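Local atomic coordinates of pleckstrin homology domain-containing family A member 8 (Homo sapiens, PDB entry 5KDI), a protein that binds simple glycosphingolipids such as galactosylceramide through its GLTP fold and probably transfers them between membranes. Residues Ile22-Glu25 against Ala26-Ser30. The protein carries 2 engineered substitutions. Numbering follows the deposited sequence.
Sequences IPTE and AFLAS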
ATOM      1  N   ILE A  22       6.894  -7.942  11.446  1.00 17.57           N
ATOM      2  CA  ILE A  22       6.022  -6.802  11.144  1.00 18.23           C
ATOM      3  C   ILE A  22       4.686  -7.111  11.812  1.00 17.95           C
ATOM      4  O   ILE A  22       3.979  -8.040  11.432  1.00 17.42           O
ATOM      5  CB  ILE A  22       5.827  -6.622   9.610  1.00 16.56           C
ATOM      6  CG1 ILE A  22       7.221  -6.456   8.903  1.00 17.73           C
ATOM      7  CG2 ILE A  22       4.788  -5.537   9.326  1.00 17.47           C
ATOM      8  CD1 ILE A  22       7.218  -6.619   7.371  1.00 20.49           C
ATOM      9  N   PRO A  23       4.313  -6.275  12.806  1.00 18.58           N
ATOM     10  CA  PRO A  23       3.039  -6.503  13.524  1.00 18.47           C
ATOM     11  C   PRO A  23       1.849  -6.507  12.539  1.00 17.03           C
ATOM     12  O   PRO A  23       1.658  -5.532  11.760  1.00 18.05           O
ATOM     13  CB  PRO A  23       2.966  -5.306  14.484  1.00 22.71           C
ATOM     14  CG  PRO A  23       4.353  -4.864  14.654  1.00 27.30           C
ATOM     15  CD  PRO A  23       5.034  -5.102  13.346  1.00 20.32           C
ATOM     16  N   THR A  24       0.983  -7.511  12.670  1.00 19.65           N
ATOM     17  CA  THR A  24      -0.093  -7.692  11.688  1.00 18.48           C
ATOM     18  C   THR A  24      -1.126  -6.563  11.685  1.00 18.60           C
ATOM     19  O   THR A  24      -1.402  -6.029  10.632  1.00 17.46           O
ATOM     20  CB  THR A  24      -0.810  -9.008  11.990  1.00 17.01           C
ATOM     21  OG1 THR A  24       0.191 -10.064  11.972  1.00 18.12           O
ATOM     22  CG2 THR A  24      -1.945  -9.310  10.978  1.00 20.17           C
ATOM     23  N   GLU A  25      -1.719  -6.236  12.852  1.00 20.13           N
ATOM     24  CA  GLU A  25      -2.809  -5.238  12.867  1.00 20.53           C
ATOM     25  C   GLU A  25      -2.336  -3.889  12.402  1.00 19.72           C
ATOM     26  O   GLU A  25      -3.010  -3.218  11.622  1.00 20.60           O
ATOM     27  CB  GLU A  25      -3.531  -5.102  14.215  1.00 27.36           C
ATOM     28  CG  GLU A  25      -4.083  -6.368  14.841  1.00 33.41           C
ATOM     29  CD  GLU A  25      -4.966  -6.061  16.114  1.00 38.98           C
ATOM     30  OE1 GLU A  25      -5.304  -4.861  16.391  1.00 42.43           O
ATOM     31  OE2 GLU A  25      -5.277  -7.030  16.874  1.00 38.34           O
ATOM     32  N   ALA A  26      -1.193  -3.441  12.904  1.00 21.31           N
ATOM     33  CA  ALA A  26      -0.691  -2.118  12.529  1.00 19.42           C
ATOM     34  C   ALA A  26      -0.399  -2.005  11.034  1.00 17.88           C
ATOM     35  O   ALA A  26      -0.705  -0.995  10.396  1.00 18.61           O
ATOM     36  CB  ALA A  26       0.523  -1.723  13.373  1.00 24.28           C
ATOM     37  N   PHE A  27       0.203  -3.036  10.464  1.00 19.47           N
ATOM     38  CA  PHE A  27       0.451  -3.064   9.038  1.00 16.14           C
ATOM     39  C   PHE A  27      -0.839  -2.938   8.243  1.00 14.77           C
ATOM     40  O   PHE A  27      -0.917  -2.176   7.286  1.00 19.03           O
ATOM     41  CB  PHE A  27       1.287  -4.296   8.670  1.00 16.41           C
ATOM     42  CG  PHE A  27       1.662  -4.325   7.210  1.00 18.58           C
ATOM     43  CD1 PHE A  27       2.851  -3.732   6.809  1.00 22.34           C
ATOM     44  CD2 PHE A  27       0.879  -4.931   6.274  1.00 22.53           C
ATOM     45  CE1 PHE A  27       3.232  -3.741   5.504  1.00 27.03           C
ATOM     46  CE2 PHE A  27       1.280  -4.980   4.929  1.00 24.61           C
ATOM     47  CZ  PHE A  27       2.438  -4.373   4.569  1.00 25.35           C
ATOM     48  N   LEU A  28      -1.843  -3.750   8.597  1.00 16.60           N
ATOM     49  CA  LEU A  28      -3.096  -3.760   7.861  1.00 16.89           C
ATOM     50  C   LEU A  28      -3.794  -2.392   8.001  1.00 17.67           C
ATOM     51  O   LEU A  28      -4.459  -1.920   7.072  1.00 19.44           O
ATOM     52  CB  LEU A  28      -3.963  -4.908   8.274  1.00 17.20           C
ATOM     53  CG  LEU A  28      -3.415  -6.319   7.933  1.00 17.36           C
ATOM     54  CD1 LEU A  28      -4.399  -7.358   8.460  1.00 20.37           C
ATOM     55  CD2 LEU A  28      -3.216  -6.495   6.433  1.00 20.25           C
ATOM     56  N   ALA A  29      -3.651  -1.761   9.168  1.00 19.56           N
ATOM     57  CA  ALA A  29      -4.249  -0.411   9.371  1.00 20.18           C
ATOM     58  C   ALA A  29      -3.613   0.625   8.480  1.00 20.87           C
ATOM     59  O   ALA A  29      -4.303   1.501   7.926  1.00 20.97           O
ATOM     60  CB  ALA A  29      -4.177   0.015  10.851  1.00 24.12           C
ATOM     61  N   SER A  30      -2.316   0.496   8.298  1.00 19.54           N
ATOM     62  CA  SER A  30      -1.599   1.417   7.392  1.00 17.88           C
ATOM     63  C   SER A  30      -2.059   1.200   5.942  1.00 18.28           C
ATOM     64  O   SER A  30      -2.169   2.169   5.143  1.00 22.50           O
ATOM     65  CB  SER A  30      -0.081   1.285   7.549  1.00 19.73           C
ATOM     66  OG  SER A  30       0.299   1.831   8.826  1.00 22.30           O
TER
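Ile-22 lays its CG2 methyl obliquely against the start of the Phe-27 side chain, 3.7 Å from Phe-27 CD1 and 3.8 Å from Phe-27 CB, while the rest of the ring runs away from 22-25. Both groups owe this meeting to their first torsions: the methyl is anti to the backbone N of Ile-22, and the ring carbon CG is anti to that of Phe-27 (chi1 -176°). Leu-74, on helix 74-83, and Gln-192, on helix 172-202, touch both side chains, so the pair is packed into the interior. The Phe-27 side chain is about 11 Å from the bound galactosylceramide, which makes this packing away from the ligand. Thr-24 and Leu-28, one helical turn apart, run side by side in the same direction, with Thr-24 CG2 4.0 Å from Leu-28 CD1.

The backbone starts its helical bonding at the N-cap residue Pro-23, whose O accepts from Phe-27 N at 3.2 Å. Thr-24 O then takes Leu-28 N at 3.1 Å, and Glu-25 O takes Ala-29 N at 2.9 Å, the regular i to i+4 pattern.

Polar side-chain ends look elsewhere: Glu-25 OE2 is hydrogen-bonded to Tyr-64 OH, and Thr-24 divides its side chain, methyl beside Leu-28 and hydroxyl bonded to Phe-71 O. The chemistry implies a helix start held by main-chain bonds, by apolar packing and by side-chain hydrogen bonds to neighbouring segments.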